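Local coordinates for aldehyde dehydrogenase (Listeria monocytogenes, PDB 3K9D), which probably oxidises aldehydes with NAD or NADP as electron acceptor, at residues V324-E329 with P345-Y350. Sequence-based numbering, arbitrary orientation.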
loop_
_atom_site.group_PDB
_atom_site.type_symbol
_atom_site.label_atom_id
_atom_site.label_comp_id
_atom_site.label_asym_id
_atom_site.label_seq_id
_atom_site.Cartn_x
_atom_site.Cartn_y
_atom_site.Cartn_z
ATOM N N VAL A 324 -21.329 23.199 22.341
ATOM C CA VAL A 324 -21.477 21.768 22.014
ATOM C C VAL A 324 -22.616 21.188 22.852
ATOM O O VAL A 324 -22.921 21.678 23.953
ATOM C CB VAL A 324 -20.196 20.880 22.304
ATOM C CG1 VAL A 324 -19.034 21.130 21.324
ATOM C CG2 VAL A 324 -19.746 21.005 23.754
ATOM N N LEU A 325 -23.223 20.127 22.337
ATOM C CA LEU A 325 -24.226 19.390 23.062
ATOM C C LEU A 325 -23.595 18.103 23.527
ATOM O O LEU A 325 -22.975 17.395 22.735
ATOM C CB LEU A 325 -25.455 19.131 22.180
ATOM C CG LEU A 325 -26.179 20.397 21.698
ATOM C CD1 LEU A 325 -27.296 20.041 20.718
ATOM C CD2 LEU A 325 -26.720 21.226 22.876
ATOM N N ILE A 326 -23.720 17.828 24.827
ATOM C CA ILE A 326 -23.133 16.639 25.442
ATOM C C ILE A 326 -24.190 15.734 26.092
ATOM O O ILE A 326 -24.980 16.165 26.944
ATOM C CB ILE A 326 -22.020 17.009 26.460
ATOM C CG1 ILE A 326 -21.080 18.063 25.875
ATOM C CG2 ILE A 326 -21.213 15.764 26.883
ATOM C CD1 ILE A 326 -19.808 18.324 26.700
ATOM N N ALA A 327 -24.190 14.473 25.666
ATOM C CA ALA A 327 -25.093 13.462 26.174
ATOM C C ALA A 327 -24.290 12.426 26.925
ATOM O O ALA A 327 -23.349 11.851 26.380
ATOM C CB ALA A 327 -25.827 12.799 25.024
ATOM N N GLU A 328 -24.647 12.196 28.183
ATOM C CA GLU A 328 -24.052 11.104 28.927
ATOM C C GLU A 328 -24.470 9.781 28.287
ATOM O O GLU A 328 -25.612 9.628 27.821
ATOM C CB GLU A 328 -24.403 11.180 30.417
ATOM C CG GLU A 328 -23.634 12.306 31.146
ATOM C CD GLU A 328 -23.789 12.275 32.649
ATOM O OE1 GLU A 328 -23.495 11.235 33.280
ATOM O OE2 GLU A 328 -24.180 13.312 33.211
ATOM N N GLU A 329 -23.520 8.855 28.212
ATOM C CA GLU A 329 -23.741 7.560 27.570
ATOM C C GLU A 329 -23.148 6.435 28.422
ATOM O O GLU A 329 -22.184 6.653 29.166
ATOM C CB GLU A 329 -23.117 7.579 26.164
ATOM C CG GLU A 329 -23.341 6.308 25.343
ATOM C CD GLU A 329 -24.801 6.005 25.129
ATOM O OE1 GLU A 329 -25.433 6.733 24.349
ATOM O OE2 GLU A 329 -25.317 5.042 25.735
ATOM N N PRO A 345 -21.070 19.443 16.282
ATOM C CA PRO A 345 -20.724 19.799 17.671
ATOM C C PRO A 345 -21.563 19.033 18.718
ATOM O O PRO A 345 -22.279 19.625 19.550
ATOM C CB PRO A 345 -20.982 21.319 17.720
ATOM C CG PRO A 345 -22.080 21.533 16.708
ATOM C CD PRO A 345 -21.731 20.568 15.583
ATOM N N ILE A 346 -21.479 17.704 18.651
ATOM C CA ILE A 346 -22.180 16.812 19.561
ATOM C C ILE A 346 -21.171 15.819 20.146
ATOM O O ILE A 346 -20.412 15.187 19.402
ATOM C CB ILE A 346 -23.328 16.004 18.853
ATOM C CG1 ILE A 346 -24.251 16.927 18.060
ATOM C CG2 ILE A 346 -24.124 15.156 19.893
ATOM C CD1 ILE A 346 -25.277 16.209 17.176
ATOM N N LEU A 347 -21.213 15.649 21.467
ATOM C CA LEU A 347 -20.370 14.686 22.176
ATOM C C LEU A 347 -21.159 13.694 23.033
ATOM O O LEU A 347 -22.160 14.058 23.642
ATOM C CB LEU A 347 -19.392 15.423 23.097
ATOM C CG LEU A 347 -18.267 16.222 22.456
ATOM C CD1 LEU A 347 -17.642 17.131 23.495
ATOM C CD2 LEU A 347 -17.212 15.297 21.802
ATOM N N ALA A 348 -20.704 12.439 23.055
ATOM C CA ALA A 348 -21.001 11.520 24.161
ATOM C C ALA A 348 -20.112 11.785 25.365
ATOM O O ALA A 348 -19.010 12.307 25.229
ATOM C CB ALA A 348 -20.847 10.054 23.708
ATOM N N PHE A 349 -20.584 11.400 26.549
ATOM C CA PHE A 349 -19.815 11.553 27.788
ATOM C C PHE A 349 -19.897 10.274 28.639
ATOM O O PHE A 349 -20.961 9.938 29.152
ATOM C CB PHE A 349 -20.337 12.755 28.580
ATOM C CG PHE A 349 -19.445 13.180 29.717
ATOM C CD1 PHE A 349 -18.613 14.289 29.585
ATOM C CD2 PHE A 349 -19.461 12.494 30.941
ATOM C CE1 PHE A 349 -17.799 14.683 30.615
ATOM C CE2 PHE A 349 -18.634 12.889 31.981
ATOM C CZ PHE A 349 -17.824 13.989 31.825
ATOM N N TYR A 350 -18.770 9.577 28.789
ATOM C CA TYR A 350 -18.721 8.316 29.548
ATOM C C TYR A 350 -17.966 8.476 30.859
ATOM O O TYR A 350 -16.989 9.230 30.941
ATOM C CB TYR A 350 -17.998 7.223 28.764
ATOM C CG TYR A 350 -18.640 6.740 27.484
ATOM C CD1 TYR A 350 -19.515 5.649 27.488
ATOM C CD2 TYR A 350 -18.332 7.338 26.262
ATOM C CE1 TYR A 350 -20.075 5.169 26.302
ATOM C CE2 TYR A 350 -18.916 6.887 25.069
ATOM C CZ TYR A 350 -19.773 5.797 25.097
ATOM O OH TYR A 350 -20.332 5.335 23.928
#
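Glu329 CG stands anti to its backbone N (chi1 -177°), which brings it alongside the Tyr350 ring, 3.5 Å from Tyr350 OH; Tyr350 CG, from which that ring starts, lies anti to its own carbonyl carbon (chi1 -65°). Glu329 CB sits over one face of the ring, 4.1 Å from the Tyr350 centroid and displaced toward the rim, a CH-pi contact. The polar ends turn to Lys331, whose backbone N binds Glu329 OE2 and whose O binds Tyr350 OH. On the sheet face bearing Ile326, Leu347 and Phe349, Ile326 CD1 touches Leu347 CD1 at 4.0 Å, and Ile326 CG2 presses on Phe349 CB at 3.6 Å; helix 261-273 covers Ile326 and Phe349. Five backbone hydrogen bonds in parallel register join the strands. The Leu347 N to Leu325 O bond is 2.8 Å and nearly straight, whereas Phe349 N reaches Ala327 O at only 130°. Strands 276-278 and 256-260 flank the pair within a seven-stranded parallel sheet, consistent with the catalytic domain of aldehyde dehydrogenases. Backbone bonds and apolar side chains thus carry the pairing, while the carboxylates of Glu328 and Glu329, at the strand's end, are engaged outside it by Lys264 NZ, in a salt bridge, and Lys331 N.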